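Local coordinates for FMN-dependent nitronate monooxygenase (Shewanella oneidensis, PDB 5LSM), which probably uses FMN to catalyse the oxidation of propionate 3-nitronate by oxygen to 3-oxopropanoate, at residues A[88-91]-A[92-96]. Sequence-based numbering, arbitrary orientation.
Sequences EQLA and PYFAE
The Phe94 and Tyr93 rings both meet Leu90, the residue at the break between helices 80-89 and 91-97. Leu90 CB packs against the CE2-CZ end of the Phe94 ring, 3.6 Å from CE2, while Leu90 O and Ala91 CA approach that ring obliquely. The Tyr93 ring touches Leu90 more lightly, CD2 to CD2 at 4.2 Å, and also makes an edge-to-face stack with Phe319. With CG anti to its own carbonyl carbon (chi1 -66°), Phe94 turns its ring back over the preceding turn. Without the ring, as with an alanine here, Leu90 CB would probably lose its cover and a gap would open toward Leu307 and Pro101.

The same turn is tied through the backbone. Leu90 O accepts from Phe94 N at 3.3 Å, in the carbonyl plane, and more weakly from Tyr93 N. Ala95 N reaches Ala91 O at 2.9 Å in a nearly straight bond. Pro92 suits the first turn of a helix, where its missing N-H costs no bond.

Far from the flavin, on the outside of this TIM-barrel-clan enzyme, the junction between two helices turns its buried residues inward: apolar Leu90 and the Tyr93 ring suit their place against helices 282-287 and 301-313, Glu286 satisfies the Tyr93 hydroxyl, and Glu96 forms a salt bridge with Arg282, fastening helix 91-97 to helix 282-287.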
loop_
_atom_site.group_PDB
_atom_site.type_symbol
_atom_site.label_atom_id
_atom_site.label_comp_id
_atom_site.label_asym_id
_atom_site.label_seq_id
_atom_site.Cartn_x
_atom_site.Cartn_y
_atom_site.Cartn_z
ATOM N N GLU A 88 -9.049 11.063 -30.399
ATOM C CA GLU A 88 -10.315 11.784 -30.521
ATOM C C GLU A 88 -10.766 12.301 -29.171
ATOM O O GLU A 88 -11.270 13.414 -29.064
ATOM C CB GLU A 88 -11.394 10.851 -31.096
ATOM C CG GLU A 88 -12.696 11.537 -31.469
ATOM C CD GLU A 88 -13.809 10.551 -31.781
ATOM O OE1 GLU A 88 -13.514 9.357 -32.025
ATOM O OE2 GLU A 88 -14.986 10.978 -31.800
ATOM N N GLN A 89 -10.607 11.470 -28.147
ATOM C CA GLN A 89 -10.947 11.852 -26.775
ATOM C C GLN A 89 -10.154 13.049 -26.228
ATOM O O GLN A 89 -10.652 13.798 -25.387
ATOM C CB GLN A 89 -10.710 10.675 -25.856
ATOM C CG GLN A 89 -11.614 9.498 -26.113
ATOM C CD GLN A 89 -12.161 8.938 -24.826
ATOM O OE1 GLN A 89 -12.492 9.686 -23.895
ATOM N NE2 GLN A 89 -12.220 7.622 -24.742
ATOM N N LEU A 90 -8.916 13.204 -26.680
ATOM C CA LEU A 90 -8.066 14.310 -26.234
ATOM C C LEU A 90 -8.255 15.616 -27.038
ATOM O O LEU A 90 -7.636 16.639 -26.722
ATOM C CB LEU A 90 -6.596 13.882 -26.279
ATOM C CG LEU A 90 -6.290 12.586 -25.530
ATOM C CD1 LEU A 90 -4.860 12.135 -25.798
ATOM C CD2 LEU A 90 -6.536 12.763 -24.042
ATOM N N ALA A 91 -9.117 15.582 -28.058
ATOM C CA ALA A 91 -9.294 16.716 -28.962
ATOM C C ALA A 91 -9.444 18.081 -28.237
ATOM O O ALA A 91 -8.798 19.052 -28.614
ATOM C CB ALA A 91 -10.469 16.458 -29.894
ATOM N N PRO A 92 -10.251 18.137 -27.164
ATOM C CA PRO A 92 -10.400 19.377 -26.403
ATOM C C PRO A 92 -9.091 20.003 -25.908
ATOM O O PRO A 92 -8.944 21.234 -25.934
ATOM C CB PRO A 92 -11.249 18.948 -25.210
ATOM C CG PRO A 92 -12.062 17.812 -25.720
ATOM C CD PRO A 92 -11.173 17.087 -26.686
ATOM N N TYR A 93 -8.160 19.174 -25.441
ATOM C CA TYR A 93 -6.864 19.683 -25.007
ATOM C C TYR A 93 -6.062 20.190 -26.178
ATOM O O TYR A 93 -5.417 21.225 -26.082
ATOM C CB TYR A 93 -6.063 18.629 -24.251
ATOM C CG TYR A 93 -6.760 18.109 -23.027
ATOM C CD1 TYR A 93 -7.157 18.973 -22.002
ATOM C CD2 TYR A 93 -7.054 16.758 -22.904
ATOM C CE1 TYR A 93 -7.836 18.500 -20.892
ATOM C CE2 TYR A 93 -7.718 16.271 -21.799
ATOM C CZ TYR A 93 -8.110 17.142 -20.794
ATOM O OH TYR A 93 -8.765 16.625 -19.706
ATOM N N PHE A 94 -6.099 19.468 -27.288
ATOM C CA PHE A 94 -5.374 19.896 -28.471
ATOM C C PHE A 94 -5.859 21.268 -28.905
ATOM O O PHE A 94 -5.063 22.166 -29.161
ATOM C CB PHE A 94 -5.563 18.896 -29.604
ATOM C CG PHE A 94 -4.956 17.563 -29.331
ATOM C CD1 PHE A 94 -3.658 17.466 -28.863
ATOM C CD2 PHE A 94 -5.677 16.409 -29.536
ATOM C CE1 PHE A 94 -3.085 16.232 -28.629
ATOM C CE2 PHE A 94 -5.113 15.175 -29.310
ATOM C CZ PHE A 94 -3.824 15.085 -28.833
ATOM N N ALA A 95 -7.171 21.436 -28.918
ATOM C CA ALA A 95 -7.781 22.742 -29.147
ATOM C C ALA A 95 -7.312 23.806 -28.130
ATOM O O ALA A 95 -6.885 24.890 -28.501
ATOM C CB ALA A 95 -9.300 22.612 -29.124
ATOM N N GLU A 96 -7.441 23.506 -26.846
ATOM C CA GLU A 96 -7.049 24.458 -25.807
ATOM C C GLU A 96 -5.619 24.948 -26.045
ATOM O O GLU A 96 -5.377 26.140 -26.167
ATOM C CB GLU A 96 -7.197 23.817 -24.424
ATOM C CG GLU A 96 -6.592 24.625 -23.289
ATOM C CD GLU A 96 -6.887 24.036 -21.930
ATOM O OE1 GLU A 96 -7.530 22.966 -21.884
ATOM O OE2 GLU A 96 -6.482 24.649 -20.911
#